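PDB 7JPJ: diaminopimelate decarboxylase from Phaeodactylum tricornutum, which probably catalyses the pyridoxal 5'-phosphate-dependent decarboxylation of diaminopimelate to lysine, the last step of lysine biosynthesis, and works as an obligate dimer. Local coordinates for residues V144-G149 with F174-H178. Sequence-based numbering, arbitrary orientation.
Sequences VRVNPG and FGIWH
In the pyridoxal-binding TIM barrel of this decarboxylase, the C-terminal end of barrel strand 141-147 is joined by a short parallel strand, 176-177, reached through the 28-residue connection 148-175, which has no helix or strand. V144-N147 is extended; end to end the segments diverge by 77°, and only two bridges form: V146 with I176 (CA-CA 4.8 Å) and N147 with W177 (CA-CA 4.9 Å). Two backbone hydrogen bonds fix this register, I176 N to R145 O at 3.0 Å and N147 N to I176 O at 2.6 Å.

Both glycines sit at positive phi where a CB would be crowded. G175 has phi 70°, and a CB would press on the V146-N147 backbone; G149 has phi 93°, and a CB would clash with the H178 ring.

V146 and I176 share one sheet face, and V144 (t) touches I176 (m, t) through CG1-CD1 at 4.1 Å.

On the face carrying N147 and W177, to which R145 also points, F174 CB lies over one face of the almost fully extended R145's guanidinium, CB to NH2 3.5 Å; the R145 side chain is about 7 Å from that of K60, the predicted cofactor lysine. W177 (t) presents its ring edge to N147, CZ3 to ND2 3.4 Å, while its NE1 hydrogen-bonds T302 of the second subunit, tying the contact to the dimer. N147 (t) suits the strand end: ND2 donates to G169 O, and OD1 closes an Asx turn by accepting from G149 N at 3.2 Å.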
loop_
_atom_site.group_PDB
_atom_site.type_symbol
_atom_site.label_atom_id
_atom_site.label_comp_id
_atom_site.label_asym_id
_atom_site.label_seq_id
_atom_site.Cartn_x
_atom_site.Cartn_y
_atom_site.Cartn_z
ATOM N N VAL A 144 -24.400 -14.528 -11.445
ATOM C CA VAL A 144 -23.658 -15.574 -10.748
ATOM C C VAL A 144 -22.236 -15.598 -11.291
ATOM O O VAL A 144 -22.030 -15.866 -12.480
ATOM C CB VAL A 144 -24.314 -16.956 -10.915
ATOM C CG1 VAL A 144 -23.567 -18.000 -10.106
ATOM C CG2 VAL A 144 -25.775 -16.910 -10.496
ATOM N N ARG A 145 -21.257 -15.333 -10.425
ATOM C CA ARG A 145 -19.856 -15.460 -10.803
ATOM C C ARG A 145 -19.366 -16.869 -10.496
ATOM O O ARG A 145 -19.532 -17.363 -9.376
ATOM C CB ARG A 145 -18.975 -14.435 -10.085
ATOM C CG ARG A 145 -17.493 -14.684 -10.346
ATOM C CD ARG A 145 -16.613 -13.482 -10.062
ATOM N NE ARG A 145 -15.204 -13.811 -10.274
ATOM C CZ ARG A 145 -14.213 -12.924 -10.265
ATOM N NH1 ARG A 145 -14.473 -11.641 -10.054
ATOM N NH2 ARG A 145 -12.963 -13.321 -10.467
ATOM N N VAL A 146 -18.752 -17.507 -11.489
ATOM C CA VAL A 146 -18.321 -18.896 -11.393
ATOM C C VAL A 146 -16.801 -18.950 -11.375
ATOM O O VAL A 146 -16.134 -18.249 -12.147
ATOM C CB VAL A 146 -18.879 -19.736 -12.561
ATOM C CG1 VAL A 146 -18.414 -21.182 -12.456
ATOM C CG2 VAL A 146 -20.395 -19.655 -12.600
ATOM N N ASN A 147 -16.255 -19.772 -10.478
ATOM C CA ASN A 147 -14.862 -20.191 -10.567
ATOM C C ASN A 147 -14.819 -21.416 -11.469
ATOM O O ASN A 147 -15.185 -22.516 -11.035
ATOM C CB ASN A 147 -14.281 -20.504 -9.185
ATOM C CG ASN A 147 -12.791 -20.827 -9.227
ATOM O OD1 ASN A 147 -12.229 -21.114 -10.282
ATOM N ND2 ASN A 147 -12.149 -20.783 -8.066
ATOM N N PRO A 148 -14.375 -21.272 -12.722
ATOM C CA PRO A 148 -14.481 -22.381 -13.685
ATOM C C PRO A 148 -13.626 -23.591 -13.352
ATOM O O PRO A 148 -13.687 -24.584 -14.085
ATOM C CB PRO A 148 -14.017 -21.743 -15.007
ATOM C CG PRO A 148 -14.062 -20.262 -14.775
ATOM C CD PRO A 148 -13.766 -20.077 -13.324
ATOM N N GLY A 149 -12.841 -23.550 -12.279
ATOM C CA GLY A 149 -11.928 -24.623 -11.959
ATOM C C GLY A 149 -10.533 -24.441 -12.506
ATOM O O GLY A 149 -9.678 -25.307 -12.285
ATOM N N PHE A 174 -12.261 -16.380 -5.489
ATOM C CA PHE A 174 -13.220 -15.628 -6.287
ATOM C C PHE A 174 -14.255 -16.554 -6.913
ATOM O O PHE A 174 -13.925 -17.626 -7.427
ATOM C CB PHE A 174 -12.509 -14.845 -7.391
ATOM C CG PHE A 174 -11.420 -13.937 -6.898
ATOM C CD1 PHE A 174 -11.516 -13.312 -5.668
ATOM C CD2 PHE A 174 -10.297 -13.706 -7.677
ATOM C CE1 PHE A 174 -10.511 -12.474 -5.220
ATOM C CE2 PHE A 174 -9.290 -12.871 -7.240
ATOM C CZ PHE A 174 -9.395 -12.252 -6.008
ATOM N N GLY A 175 -15.512 -16.126 -6.881
ATOM C CA GLY A 175 -16.581 -16.870 -7.519
ATOM C C GLY A 175 -16.901 -18.174 -6.809
ATOM O O GLY A 175 -16.251 -18.589 -5.850
ATOM N N ILE A 176 -17.941 -18.830 -7.311
ATOM C CA ILE A 176 -18.413 -20.098 -6.771
ATOM C C ILE A 176 -17.704 -21.234 -7.488
ATOM O O ILE A 176 -17.552 -21.215 -8.715
ATOM C CB ILE A 176 -19.941 -20.217 -6.911
ATOM C CG1 ILE A 176 -20.628 -18.963 -6.366
ATOM C CG2 ILE A 176 -20.453 -21.458 -6.201
ATOM C CD1 ILE A 176 -22.140 -19.032 -6.397
ATOM N N TRP A 177 -17.264 -22.227 -6.718
ATOM C CA TRP A 177 -16.579 -23.382 -7.284
ATOM C C TRP A 177 -17.473 -24.084 -8.299
ATOM O O TRP A 177 -18.656 -24.322 -8.042
ATOM C CB TRP A 177 -16.173 -24.343 -6.163
ATOM C CG TRP A 177 -15.149 -25.372 -6.555
ATOM C CD1 TRP A 177 -15.207 -26.715 -6.315
ATOM C CD2 TRP A 177 -13.913 -25.142 -7.246
ATOM N NE1 TRP A 177 -14.089 -27.336 -6.815
ATOM C CE2 TRP A 177 -13.279 -26.393 -7.392
ATOM C CE3 TRP A 177 -13.283 -24.003 -7.759
ATOM C CZ2 TRP A 177 -12.048 -26.536 -8.028
ATOM C CZ3 TRP A 177 -12.063 -24.146 -8.389
ATOM C CH2 TRP A 177 -11.458 -25.404 -8.518
ATOM N N HIS A 178 -16.896 -24.415 -9.457
ATOM C CA HIS A 178 -17.689 -24.930 -10.571
ATOM C C HIS A 178 -18.415 -26.219 -10.214
ATOM O O HIS A 178 -19.493 -26.491 -10.757
ATOM C CB HIS A 178 -16.799 -25.155 -11.791
ATOM C CG HIS A 178 -15.877 -26.326 -11.656
ATOM N ND1 HIS A 178 -14.681 -26.256 -10.974
ATOM C CD2 HIS A 178 -15.976 -27.596 -12.112
ATOM C CE1 HIS A 178 -14.082 -27.433 -11.016
ATOM N NE2 HIS A 178 -14.847 -28.264 -11.701
#